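Local coordinates for protein phosphoinositol-specific phospholipase C (Pseudomonas sp., PDB 5FYP) that probably cleaves phosphatidylinositol lipids at the glycerol–phosphate bond in a calcium-dependent manner, as a bacterial phosphoinositide-specific phospholipase C, at residues Arg45-Asp56 and Phe112-Gly123. Residues are numbered along the deposited sequence; the frame is centred on the assembly and turned at random.
With CA (calcium ion), chain I.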
ATOM      1  N   ARG A  45      -8.401   3.124   6.954  1.00  8.45           N
ATOM      2  CA  ARG A  45      -8.525   2.120   5.907  1.00  8.59           C
ATOM      3  C   ARG A  45      -7.208   1.850   5.186  1.00  8.12           C
ATOM      4  O   ARG A  45      -7.206   1.120   4.212  1.00  9.46           O
ATOM      5  CB  ARG A  45      -9.643   2.453   4.910  1.00  8.93           C
ATOM      6  CG  ARG A  45     -11.026   2.454   5.528  1.00  9.80           C
ATOM      7  CD  ARG A  45     -11.638   1.079   5.599  1.00 10.42           C
ATOM      8  NE  ARG A  45     -12.887   1.075   6.403  1.00  9.99           N
ATOM      9  CZ  ARG A  45     -12.913   0.988   7.725  1.00 11.93           C
ATOM     10  NH1 ARG A  45     -11.801   0.888   8.433  1.00 11.40           N
ATOM     11  NH2 ARG A  45     -14.068   0.988   8.367  1.00 12.22           N
ATOM     12  N   THR A  46      -6.109   2.392   5.700  1.00  8.10           N
ATOM     13  CA  THR A  46      -4.772   2.166   5.109  1.00  7.90           C
ATOM     14  C   THR A  46      -3.837   1.779   6.218  1.00  7.73           C
ATOM     15  O   THR A  46      -3.623   2.556   7.167  1.00  8.50           O
ATOM     16  CB  THR A  46      -4.313   3.395   4.319  1.00  8.46           C
ATOM     17  OG1 THR A  46      -5.224   3.622   3.233  1.00  9.58           O
ATOM     18  CG2 THR A  46      -2.928   3.164   3.714  1.00  8.53           C
ATOM     19  N   LEU A  47      -3.259   0.582   6.082  1.00  7.95           N
ATOM     20  CA  LEU A  47      -2.432  -0.080   7.116  1.00  8.89           C
ATOM     21  C   LEU A  47      -1.075  -0.409   6.557  1.00  8.78           C
ATOM     22  O   LEU A  47      -0.790  -0.136   5.392  1.00 11.04           O
ATOM     23  CB  LEU A  47      -3.122  -1.388   7.606  1.00 11.01           C
ATOM     24  CG  LEU A  47      -4.354  -1.235   8.529  1.00 15.45           C
ATOM     25  CD1 LEU A  47      -5.532  -0.430   8.088  1.00 19.86           C
ATOM     26  CD2 LEU A  47      -4.767  -2.614   8.969  1.00 13.83           C
ATOM     27  N   GLU A  48      -0.184  -0.943   7.393  1.00  7.67           N
ATOM     28  CA  GLU A  48       1.208  -1.197   6.989  1.00  7.69           C
ATOM     29  C   GLU A  48       1.734  -2.421   7.720  1.00  7.67           C
ATOM     30  O   GLU A  48       1.498  -2.583   8.911  1.00  9.10           O
ATOM     31  CB  GLU A  48       2.106   0.005   7.279  1.00  7.98           C
ATOM     32  CG  GLU A  48       3.554  -0.173   6.846  1.00  7.84           C
ATOM     33  CD  GLU A  48       4.376   1.096   6.896  1.00  8.10           C
ATOM     34  OE1 GLU A  48       3.937   2.068   7.537  1.00  9.15           O
ATOM     35  OE2 GLU A  48       5.488   1.098   6.293  1.00 10.30           O
ATOM     36  N   LEU A  49       2.498  -3.227   6.988  1.00  7.47           N
ATOM     37  CA  LEU A  49       3.208  -4.386   7.497  1.00  7.81           C
ATOM     38  C   LEU A  49       4.639  -4.340   7.010  1.00  7.73           C
ATOM     39  O   LEU A  49       4.865  -4.262   5.806  1.00  9.58           O
ATOM     40  CB  LEU A  49       2.544  -5.695   7.022  1.00  8.78           C
ATOM     41  CG  LEU A  49       1.173  -5.958   7.604  1.00  9.30           C
ATOM     42  CD1 LEU A  49       0.372  -6.934   6.782  1.00 10.77           C
ATOM     43  CD2 LEU A  49       1.289  -6.423   9.056  1.00 10.09           C
ATOM     44  N   ASP A  50       5.611  -4.474   7.930  1.00  7.96           N
ATOM     45  CA  ASP A  50       7.014  -4.654   7.554  1.00  7.94           C
ATOM     46  C   ASP A  50       7.307  -6.146   7.552  1.00  7.98           C
ATOM     47  O   ASP A  50       7.055  -6.824   8.569  1.00 10.26           O
ATOM     48  CB  ASP A  50       7.953  -3.982   8.563  1.00  8.88           C
ATOM     49  CG  ASP A  50       7.907  -2.461   8.536  1.00  9.29           C
ATOM     50  OD1 ASP A  50       7.296  -1.880   7.640  1.00 12.08           O
ATOM     51  OD2 ASP A  50       8.509  -1.854   9.458  1.00 10.83           O
ATOM     52  N   PHE A  51       7.852  -6.664   6.440  1.00  7.80           N
ATOM     53  CA  PHE A  51       7.992  -8.117   6.349  1.00  7.95           C
ATOM     54  C   PHE A  51       9.384  -8.542   5.938  1.00  7.92           C
ATOM     55  O   PHE A  51      10.034  -7.948   5.070  1.00  8.35           O
ATOM     56  CB  PHE A  51       6.880  -8.733   5.483  1.00  8.49           C
ATOM     57  CG  PHE A  51       6.989  -8.481   3.998  1.00  8.44           C
ATOM     58  CD1 PHE A  51       6.553  -7.299   3.397  1.00  8.09           C
ATOM     59  CD2 PHE A  51       7.463  -9.484   3.159  1.00  8.50           C
ATOM     60  CE1 PHE A  51       6.612  -7.121   2.027  1.00  7.83           C
ATOM     61  CE2 PHE A  51       7.499  -9.319   1.791  1.00  9.63           C
ATOM     62  CZ  PHE A  51       7.086  -8.142   1.223  1.00  9.16           C
ATOM     63  N   TRP A  52       9.820  -9.599   6.607  1.00  8.08           N
ATOM     64  CA  TRP A  52      11.195 -10.133   6.555  1.00  8.81           C
ATOM     65  C   TRP A  52      11.157 -11.553   6.061  1.00  9.11           C
ATOM     66  O   TRP A  52      10.259 -12.343   6.401  1.00  9.86           O
ATOM     67  CB  TRP A  52      11.813 -10.090   7.963  1.00  9.71           C
ATOM     68  CG  TRP A  52      11.980  -8.704   8.518  1.00  9.48           C
ATOM     69  CD1 TRP A  52      11.026  -7.906   9.065  1.00  9.50           C
ATOM     70  CD2 TRP A  52      13.185  -7.934   8.517  1.00 10.32           C
ATOM     71  NE1 TRP A  52      11.567  -6.690   9.391  1.00 10.64           N
ATOM     72  CE2 TRP A  52      12.890  -6.681   9.074  1.00 10.70           C
ATOM     73  CE3 TRP A  52      14.485  -8.186   8.091  1.00 11.76           C
ATOM     74  CZ2 TRP A  52      13.844  -5.674   9.199  1.00 12.21           C
ATOM     75  CZ3 TRP A  52      15.433  -7.189   8.215  1.00 13.91           C
ATOM     76  CH2 TRP A  52      15.104  -5.947   8.759  1.00 13.78           C
ATOM     77  N   ASP A  53      12.161 -11.916   5.271  1.00  9.17           N
ATOM     78  CA  ASP A  53      12.317 -13.302   4.841  1.00  9.98           C
ATOM     79  C   ASP A  53      12.811 -14.208   5.969  1.00 10.83           C
ATOM     80  O   ASP A  53      12.438 -15.368   6.078  1.00 12.79           O
ATOM     81  CB  ASP A  53      13.324 -13.370   3.688  1.00  9.05           C
ATOM     82  CG  ASP A  53      12.726 -12.936   2.366  1.00 10.82           C
ATOM     83  OD1 ASP A  53      12.090 -11.860   2.307  1.00 11.30           O
ATOM     84  OD2 ASP A  53      12.820 -13.723   1.392  1.00 11.07           O
ATOM     85  N   GLN A  54      13.724 -13.671   6.780  0.50 11.22           N
ATOM     86  CA  GLN A  54      14.456 -14.459   7.780  0.50 13.50           C
ATOM     87  C   GLN A  54      13.976 -14.108   9.199  0.50 12.59           C
ATOM     88  O   GLN A  54      13.397 -13.052   9.426  0.50 12.52           O
ATOM     89  CB  GLN A  54      15.961 -14.177   7.674  0.50 15.61           C
ATOM     90  CG  GLN A  54      16.598 -14.340   6.325  0.50 15.60           C
ATOM     91  CD  GLN A  54      16.657 -15.760   5.902  0.50 20.36           C
ATOM     92  OE1 GLN A  54      16.563 -16.681   6.723  0.50 21.20           O
ATOM     93  NE2 GLN A  54      16.749 -15.962   4.611  0.50 17.56           N
ATOM     94  N   ARG A  55      14.246 -14.999  10.146  1.00 11.27           N
ATOM     95  CA  ARG A  55      13.902 -14.782  11.563  1.00 12.01           C
ATOM     96  C   ARG A  55      14.761 -13.694  12.160  1.00 11.17           C
ATOM     97  O   ARG A  55      14.304 -12.923  13.005  1.00 12.95           O
ATOM     98  CB  ARG A  55      14.076 -16.098  12.331  1.00 12.03           C
ATOM     99  CG  ARG A  55      13.694 -16.028  13.811  1.00 14.41           C
ATOM    100  CD  ARG A  55      13.815 -17.383  14.499  1.00 18.38           C
ATOM    101  NE  ARG A  55      12.753 -18.277  14.029  1.00 27.38           N
ATOM    102  CZ  ARG A  55      11.435 -18.205  14.327  1.00 31.23           C
ATOM    103  NH1 ARG A  55      10.932 -17.260  15.149  1.00 34.79           N
ATOM    104  NH2 ARG A  55      10.589 -19.110  13.798  1.00 24.40           N
ATOM    105  N   ASP A  56      16.003 -13.636  11.730  1.00 14.37           N
ATOM    106  CA  ASP A  56      16.888 -12.516  11.981  1.00 14.81           C
ATOM    107  C   ASP A  56      17.399 -12.012  10.641  1.00 15.84           C
ATOM    108  O   ASP A  56      16.667 -12.075   9.700  1.00 17.63           O
ATOM    109  CB  ASP A  56      17.975 -12.861  13.024  1.00 14.89           C
ATOM    110  CG  ASP A  56      18.883 -14.013  12.619  1.00 14.20           C
ATOM    111  OD1 ASP A  56      18.897 -14.401  11.425  1.00 14.52           O
ATOM    112  OD2 ASP A  56      19.558 -14.530  13.530  1.00 17.83           O
ATOM    113  N   PHE A 112     -15.249   0.558   2.683  1.00 11.74           N
ATOM    114  CA  PHE A 112     -14.354   1.385   1.906  1.00 11.02           C
ATOM    115  C   PHE A 112     -13.099   0.571   1.593  1.00 10.46           C
ATOM    116  O   PHE A 112     -12.649  -0.218   2.433  1.00 11.63           O
ATOM    117  CB  PHE A 112     -14.024   2.633   2.739  1.00 11.54           C
ATOM    118  CG  PHE A 112     -13.196   3.640   2.031  1.00 11.35           C
ATOM    119  CD1 PHE A 112     -11.817   3.510   1.985  1.00 10.65           C
ATOM    120  CD2 PHE A 112     -13.775   4.721   1.393  1.00 12.68           C
ATOM    121  CE1 PHE A 112     -11.045   4.411   1.279  1.00 10.79           C
ATOM    122  CE2 PHE A 112     -13.008   5.641   0.726  1.00 12.86           C
ATOM    123  CZ  PHE A 112     -11.643   5.484   0.661  1.00 12.18           C
ATOM    124  N   PRO A 113     -12.522   0.698   0.391  1.00 10.54           N
ATOM    125  CA  PRO A 113     -11.386  -0.145   0.047  1.00  9.72           C
ATOM    126  C   PRO A 113     -10.240  -0.018   1.041  1.00  8.70           C
ATOM    127  O   PRO A 113      -9.897   1.097   1.461  1.00  9.99           O
ATOM    128  CB  PRO A 113     -10.983   0.350  -1.339  1.00  9.30           C
ATOM    129  CG  PRO A 113     -11.574   1.731  -1.435  1.00 10.03           C
ATOM    130  CD  PRO A 113     -12.885   1.597  -0.706  1.00 10.01           C
ATOM    131  N   ILE A 114      -9.652  -1.163   1.381  1.00  9.10           N
ATOM    132  CA  ILE A 114      -8.509  -1.206   2.303  1.00  8.47           C
ATOM    133  C   ILE A 114      -7.218  -1.230   1.496  1.00  8.15           C
ATOM    134  O   ILE A 114      -7.110  -2.019   0.572  1.00  9.80           O
ATOM    135  CB  ILE A 114      -8.575  -2.438   3.190  1.00  9.59           C
ATOM    136  CG1 ILE A 114      -9.806  -2.395   4.086  1.00 11.00           C
ATOM    137  CG2 ILE A 114      -7.298  -2.608   4.010  1.00  9.51           C
ATOM    138  CD1 ILE A 114     -10.160  -3.739   4.701  1.00 12.53           C
ATOM    139  N   THR A 115      -6.284  -0.379   1.871  1.00  7.74           N
ATOM    140  CA  THR A 115      -4.970  -0.358   1.249  1.00  7.62           C
ATOM    141  C   THR A 115      -3.955  -0.851   2.279  1.00  7.57           C
ATOM    142  O   THR A 115      -3.892  -0.337   3.397  1.00  8.15           O
ATOM    143  CB  THR A 115      -4.605   1.039   0.740  1.00  7.88           C
ATOM    144  OG1 THR A 115      -5.574   1.454  -0.220  1.00  9.02           O
ATOM    145  CG2 THR A 115      -3.254   1.063   0.055  1.00  9.19           C
ATOM    146  N   LEU A 116      -3.169  -1.851   1.901  1.00  7.31           N
ATOM    147  CA  LEU A 116      -2.125  -2.428   2.765  1.00  7.49           C
ATOM    148  C   LEU A 116      -0.765  -2.157   2.163  1.00  6.65           C
ATOM    149  O   LEU A 116      -0.447  -2.640   1.077  1.00  8.30           O
ATOM    150  CB  LEU A 116      -2.277  -3.921   2.931  1.00  9.97           C
ATOM    151  CG  LEU A 116      -3.516  -4.481   3.494  1.00 12.41           C
ATOM    152  CD1 LEU A 116      -3.371  -5.993   3.690  1.00 14.16           C
ATOM    153  CD2 LEU A 116      -3.869  -3.825   4.819  1.00 13.02           C
ATOM    154  N   ILE A 117       0.029  -1.389   2.891  1.00  6.73           N
ATOM    155  CA  ILE A 117       1.407  -1.100   2.504  1.00  7.07           C
ATOM    156  C   ILE A 117       2.277  -2.228   3.043  1.00  7.25           C
ATOM    157  O   ILE A 117       2.367  -2.458   4.236  1.00  9.90           O
ATOM    158  CB  ILE A 117       1.867   0.252   3.115  1.00  8.84           C
ATOM    159  CG1 ILE A 117       0.864   1.403   2.775  1.00  9.54           C
ATOM    160  CG2 ILE A 117       3.312   0.582   2.746  1.00 10.84           C
ATOM    161  CD1 ILE A 117       0.620   1.663   1.310  1.00 10.08           C
ATOM    162  N   LEU A 118       2.887  -2.970   2.120  1.00  7.12           N
ATOM    163  CA  LEU A 118       3.737  -4.113   2.417  1.00  7.00           C
ATOM    164  C   LEU A 118       5.174  -3.655   2.215  1.00  6.69           C
ATOM    165  O   LEU A 118       5.652  -3.568   1.081  1.00  7.40           O
ATOM    166  CB  LEU A 118       3.343  -5.298   1.553  1.00  8.10           C
ATOM    167  CG  LEU A 118       1.858  -5.685   1.640  1.00  8.97           C
ATOM    168  CD1 LEU A 118       1.559  -6.806   0.666  1.00 10.29           C
ATOM    169  CD2 LEU A 118       1.438  -6.050   3.037  1.00 11.04           C
ATOM    170  N   ASP A 119       5.829  -3.329   3.327  1.00  6.89           N
ATOM    171  CA  ASP A 119       7.151  -2.728   3.329  1.00  6.99           C
ATOM    172  C   ASP A 119       8.181  -3.857   3.495  1.00  7.23           C
ATOM    173  O   ASP A 119       8.380  -4.412   4.568  1.00  8.16           O
ATOM    174  CB  ASP A 119       7.246  -1.700   4.441  1.00  8.25           C
ATOM    175  CG  ASP A 119       8.479  -0.832   4.398  1.00 10.50           C
ATOM    176  OD1 ASP A 119       9.224  -0.918   3.394  1.00 12.73           O
ATOM    177  OD2 ASP A 119       8.675  -0.046   5.386  1.00 11.97           O
ATOM    178  N   LYS A 120       8.746  -4.263   2.351  1.00  7.37           N
ATOM    179  CA  LYS A 120       9.630  -5.397   2.275  1.00  7.75           C
ATOM    180  C   LYS A 120      11.016  -5.011   2.794  1.00  7.67           C
ATOM    181  O   LYS A 120      11.561  -4.015   2.374  1.00  8.48           O
ATOM    182  CB  LYS A 120       9.739  -5.876   0.828  1.00  8.02           C
ATOM    183  CG  LYS A 120      10.455  -7.210   0.708  1.00  8.52           C
ATOM    184  CD  LYS A 120      10.494  -7.752  -0.712  1.00  9.58           C
ATOM    185  CE  LYS A 120      10.676  -9.229  -0.828  1.00 13.14           C
ATOM    186  NZ  LYS A 120      11.600  -9.860   0.133  1.00  9.85           N
ATOM    187  N   LYS A 121      11.585  -5.847   3.668  1.00  8.14           N
ATOM    188  CA  LYS A 121      12.829  -5.494   4.372  1.00  8.40           C
ATOM    189  C   LYS A 121      14.077  -6.230   3.913  1.00  8.92           C
ATOM    190  O   LYS A 121      15.178  -5.796   4.240  1.00 10.68           O
ATOM    191  CB  LYS A 121      12.628  -5.645   5.878  1.00  9.23           C
ATOM    192  CG  LYS A 121      11.581  -4.678   6.429  1.00  9.74           C
ATOM    193  CD  LYS A 121      11.983  -3.222   6.321  1.00 11.87           C
ATOM    194  CE  LYS A 121      10.896  -2.282   6.785  1.00 14.58           C
ATOM    195  NZ  LYS A 121      11.291  -0.858   6.633  1.00 15.87           N
ATOM    196  N   GLN A 122      13.931  -7.308   3.142  1.00  9.11           N
ATOM    197  CA  GLN A 122      15.060  -8.075   2.593  1.00  9.34           C
ATOM    198  C   GLN A 122      14.812  -8.263   1.094  1.00  9.85           C
ATOM    199  O   GLN A 122      13.807  -7.826   0.546  1.00 11.93           O
ATOM    200  CB  GLN A 122      15.228  -9.393   3.343  1.00 10.02           C
ATOM    201  CG  GLN A 122      15.635  -9.149   4.786  1.00 11.43           C
ATOM    202  CD  GLN A 122      15.758 -10.382   5.618  1.00 14.47           C
ATOM    203  OE1 GLN A 122      14.812 -11.141   5.768  1.00 11.84           O
ATOM    204  NE2 GLN A 122      16.911 -10.532   6.253  1.00 60.51           N
ATOM    205  N   GLY A 123      15.765  -8.899   0.416  1.00 10.61           N
ATOM    206  CA  GLY A 123      15.625  -9.160  -1.008  1.00 11.64           C
ATOM    207  C   GLY A 123      14.719 -10.319  -1.338  1.00 10.60           C
ATOM    208  O   GLY A 123      14.218 -11.000  -0.435  1.00 12.07           O
TER
HETATM  209 CA    CA I1303       7.472   0.421   7.443  0.80 12.02          CA
HETATM  210  O   HOH W   1      -7.622   2.653   1.329  1.00  9.02           O
HETATM  211  O   HOH W   2       9.573   0.507   8.640  1.00 14.45           O
HETATM  212  O   HOH W   3      11.567  -9.330   3.020  1.00  9.68           O
HETATM  213  O   HOH W   4      11.160 -12.629  -0.455  1.00 11.11           O
HETATM  214  O   HOH W   5       8.206   2.709   7.393  1.00 23.49           O
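From Thr46 to Phe51 one strand runs parallel to Thr115-Lys120, seven backbone hydrogen bonds lacing the pair from Arg45 O to Lys121 N. On the face carrying Glu48, Asp50 and Asp119, the three carboxylates converge on a calcium ion through Glu48 OE2 (2.4 Å), Asp50 OD1 (2.3 Å) and Asp119 OD2 (2.4 Å). The metal reconciles Asp50 OD1 and Asp119 OD2, 3.2 Å apart, whose carboxylates are turned 80° against each other. Asn27 and two waters complete the site. Arg260 forms a salt bridge with Glu48 OE1, and Tyr29 OH hydrogen-bonds Asp50 OD2. Lys121 NZ comes down on Asp119 OD2 from above the carboxylate plane, a salt bridge of 3.0 Å that, with Arg260, probably offsets some of the negative charge.

Lys121 CB sits over the six-membered ring of Trp52, 3.4 Å from the centroid, a CH-pi contact. Beyond CG the chain bends (chi2 -65°), carrying CE to 3.5 Å from Asp50 CG and NZ on to Asp119. Gln122 lies at the indole edge. An alanine at Trp52 would probably open a gap beneath Lys121 CB and CG and beside Gln122, the lysine less firmly steered toward Asp119. Gln122 OE1 takes the backbone N-H of Gln54, and more weakly that of Asp53. On the opposite face Phe51 lies across Lys120, whose CA sits over the ring, while Lys120 NZ reaches Asp53 OD1 in a weakly bonded salt bridge and also bonds the carbonyl oxygens of Gln122 and Gly123; Arg131 holds Asp53 OD2.

Both strands belong to a TIM-barrel-type fold, with the calcium face turned inward. Outside, helix 94-107 covers Leu49 and Ile114; strand 184-189 continues the sheet beyond 114-120, and strand 20-25 flanks Thr46 and Glu48.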